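Monovalent Na+/H+ antiporter subunit A (Dietzia sp. DQ12-45-1b, PDB 7D3U) is a membrane subunit of a six-chain Mrp complex that probably exchanges sodium ions for protons across the cell membrane. Local coordinates at residues V309-A314 against F388-D393. Residues are numbered along the deposited sequence; the frame is centred on the assembly and turned at random.
Sequences VGTPAA and FKSMLD
Ser390, near the end of helix 379-391, faces the first turn of helix 312-341 and the connection that leads into it from helix 288-308. Ser390 CB lies 3.5 Å from the carbonyl O of Ala313, a van der Waals approach by a carbon with no polar hydrogen to offer. Beyond CB, OG stands anti to the backbone N (chi1 178°), which carries the hydroxyl in among Ala314, Val309 and Thr311. Ala314 N is 3.4 Å from Ser390 OG, but the angle is too poor for a hydrogen bond. That amide is already used within its own turn, Ala314 N donating to Thr311 O at 2.7 Å. The backbone leaves helical geometry at Gly310, with positive phi (66°), and Thr311 then takes the N-cap position of helix 312-341.

Val309 approaches Ser390 and Met391 with its two branches divided: Val309 CG1 rests 3.7 Å from Ser390 O, while Val309 CG2 packs 4.0 Å from Met391 CG, the two side chains crossing at about a right angle. Met391 continues, extended, towards Thr306 of helix 288-308 and Leu404 and Ala408 of helix 402-423, so the apolar contact runs on into the bundle. At the more open margin Asp393 turns OD1 towards Thr311 OG1, yet 3.6 Å separates them and no bond is assigned.

Although 289 Å² is buried, no hydrogen bond is assigned between the polar groups of the two segments. This helix-end junction of the antiporter-like domain therefore consists of one apolar pair plus van der Waals approaches of carbon to oxygen, with no directed polar bond across it.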
loop_
_atom_site.group_PDB
_atom_site.type_symbol
_atom_site.label_atom_id
_atom_site.label_comp_id
_atom_site.label_asym_id
_atom_site.label_seq_id
_atom_site.Cartn_x
_atom_site.Cartn_y
_atom_site.Cartn_z
ATOM N N VAL B 309 -47.195 -20.920 -12.014
ATOM C CA VAL B 309 -48.291 -21.857 -11.773
ATOM C C VAL B 309 -47.735 -23.229 -11.406
ATOM O O VAL B 309 -48.217 -23.887 -10.477
ATOM C CB VAL B 309 -49.221 -21.927 -12.998
ATOM C CG1 VAL B 309 -50.096 -23.163 -12.933
ATOM C CG2 VAL B 309 -50.073 -20.677 -13.078
ATOM N N GLY B 310 -46.701 -23.669 -12.120
ATOM C CA GLY B 310 -45.930 -24.837 -11.735
ATOM C C GLY B 310 -46.659 -26.163 -11.782
ATOM O O GLY B 310 -46.616 -26.932 -10.819
ATOM N N THR B 311 -47.330 -26.442 -12.890
ATOM C CA THR B 311 -47.987 -27.716 -13.130
ATOM C C THR B 311 -47.639 -28.170 -14.538
ATOM O O THR B 311 -47.280 -27.348 -15.387
ATOM C CB THR B 311 -49.510 -27.616 -12.962
ATOM O OG1 THR B 311 -50.049 -26.731 -13.951
ATOM C CG2 THR B 311 -49.873 -27.109 -11.577
ATOM N N PRO B 312 -47.705 -29.478 -14.810
ATOM C CA PRO B 312 -47.403 -29.955 -16.170
ATOM C C PRO B 312 -48.218 -29.276 -17.254
ATOM O O PRO B 312 -47.708 -29.068 -18.361
ATOM C CB PRO B 312 -47.716 -31.453 -16.084
ATOM C CG PRO B 312 -47.480 -31.791 -14.663
ATOM C CD PRO B 312 -47.920 -30.593 -13.874
ATOM N N ALA B 313 -49.469 -28.916 -16.971
ATOM C CA ALA B 313 -50.269 -28.172 -17.934
ATOM C C ALA B 313 -49.797 -26.738 -18.101
ATOM O O ALA B 313 -50.242 -26.063 -19.034
ATOM C CB ALA B 313 -51.740 -28.184 -17.520
ATOM N N ALA B 314 -48.917 -26.259 -17.226
ATOM C CA ALA B 314 -48.446 -24.884 -17.285
ATOM C C ALA B 314 -47.165 -24.732 -18.087
ATOM O O ALA B 314 -46.990 -23.718 -18.772
ATOM C CB ALA B 314 -48.224 -24.344 -15.872
ATOM N N PHE B 388 -54.353 -19.535 -20.298
ATOM C CA PHE B 388 -55.538 -19.369 -19.463
ATOM C C PHE B 388 -55.987 -20.697 -18.868
ATOM O O PHE B 388 -56.351 -20.763 -17.689
ATOM C CB PHE B 388 -56.664 -18.734 -20.273
ATOM C CG PHE B 388 -56.393 -17.317 -20.675
ATOM C CD1 PHE B 388 -55.686 -16.472 -19.840
ATOM C CD2 PHE B 388 -56.846 -16.828 -21.887
ATOM C CE1 PHE B 388 -55.433 -15.168 -20.206
ATOM C CE2 PHE B 388 -56.597 -15.524 -22.257
ATOM C CZ PHE B 388 -55.890 -14.694 -21.416
ATOM N N LYS B 389 -55.975 -21.765 -19.669
ATOM C CA LYS B 389 -56.295 -23.092 -19.156
ATOM C C LYS B 389 -55.331 -23.509 -18.055
ATOM O O LYS B 389 -55.728 -24.192 -17.103
ATOM C CB LYS B 389 -56.278 -24.101 -20.305
ATOM C CG LYS B 389 -55.890 -25.518 -19.933
ATOM C CD LYS B 389 -55.891 -26.408 -21.165
ATOM C CE LYS B 389 -55.214 -27.739 -20.896
ATOM N NZ LYS B 389 -55.819 -28.440 -19.733
ATOM N N SER B 390 -54.068 -23.096 -18.157
ATOM C CA SER B 390 -53.089 -23.433 -17.130
ATOM C C SER B 390 -53.331 -22.642 -15.851
ATOM O O SER B 390 -53.338 -23.208 -14.753
ATOM C CB SER B 390 -51.680 -23.181 -17.656
ATOM O OG SER B 390 -50.721 -23.460 -16.653
ATOM N N MET B 391 -53.523 -21.328 -15.975
ATOM C CA MET B 391 -53.653 -20.471 -14.802
ATOM C C MET B 391 -54.907 -20.765 -13.990
ATOM O O MET B 391 -54.978 -20.373 -12.822
ATOM C CB MET B 391 -53.648 -19.003 -15.224
ATOM C CG MET B 391 -52.275 -18.468 -15.579
ATOM S SD MET B 391 -52.340 -16.786 -16.215
ATOM C CE MET B 391 -50.600 -16.444 -16.437
ATOM N N LEU B 392 -55.898 -21.438 -14.576
ATOM C CA LEU B 392 -57.146 -21.685 -13.865
ATOM C C LEU B 392 -56.978 -22.650 -12.700
ATOM O O LEU B 392 -57.827 -22.667 -11.803
ATOM C CB LEU B 392 -58.204 -22.220 -14.826
ATOM C CG LEU B 392 -58.932 -21.174 -15.668
ATOM C CD1 LEU B 392 -60.258 -21.727 -16.145
ATOM C CD2 LEU B 392 -59.137 -19.890 -14.882
ATOM N N ASP B 393 -55.917 -23.451 -12.689
ATOM C CA ASP B 393 -55.637 -24.374 -11.598
ATOM C C ASP B 393 -54.352 -23.984 -10.879
ATOM O O ASP B 393 -53.561 -24.834 -10.468
ATOM C CB ASP B 393 -55.567 -25.815 -12.099
ATOM C CG ASP B 393 -54.660 -25.975 -13.303
ATOM O OD1 ASP B 393 -53.455 -25.666 -13.194
ATOM O OD2 ASP B 393 -55.151 -26.419 -14.363
#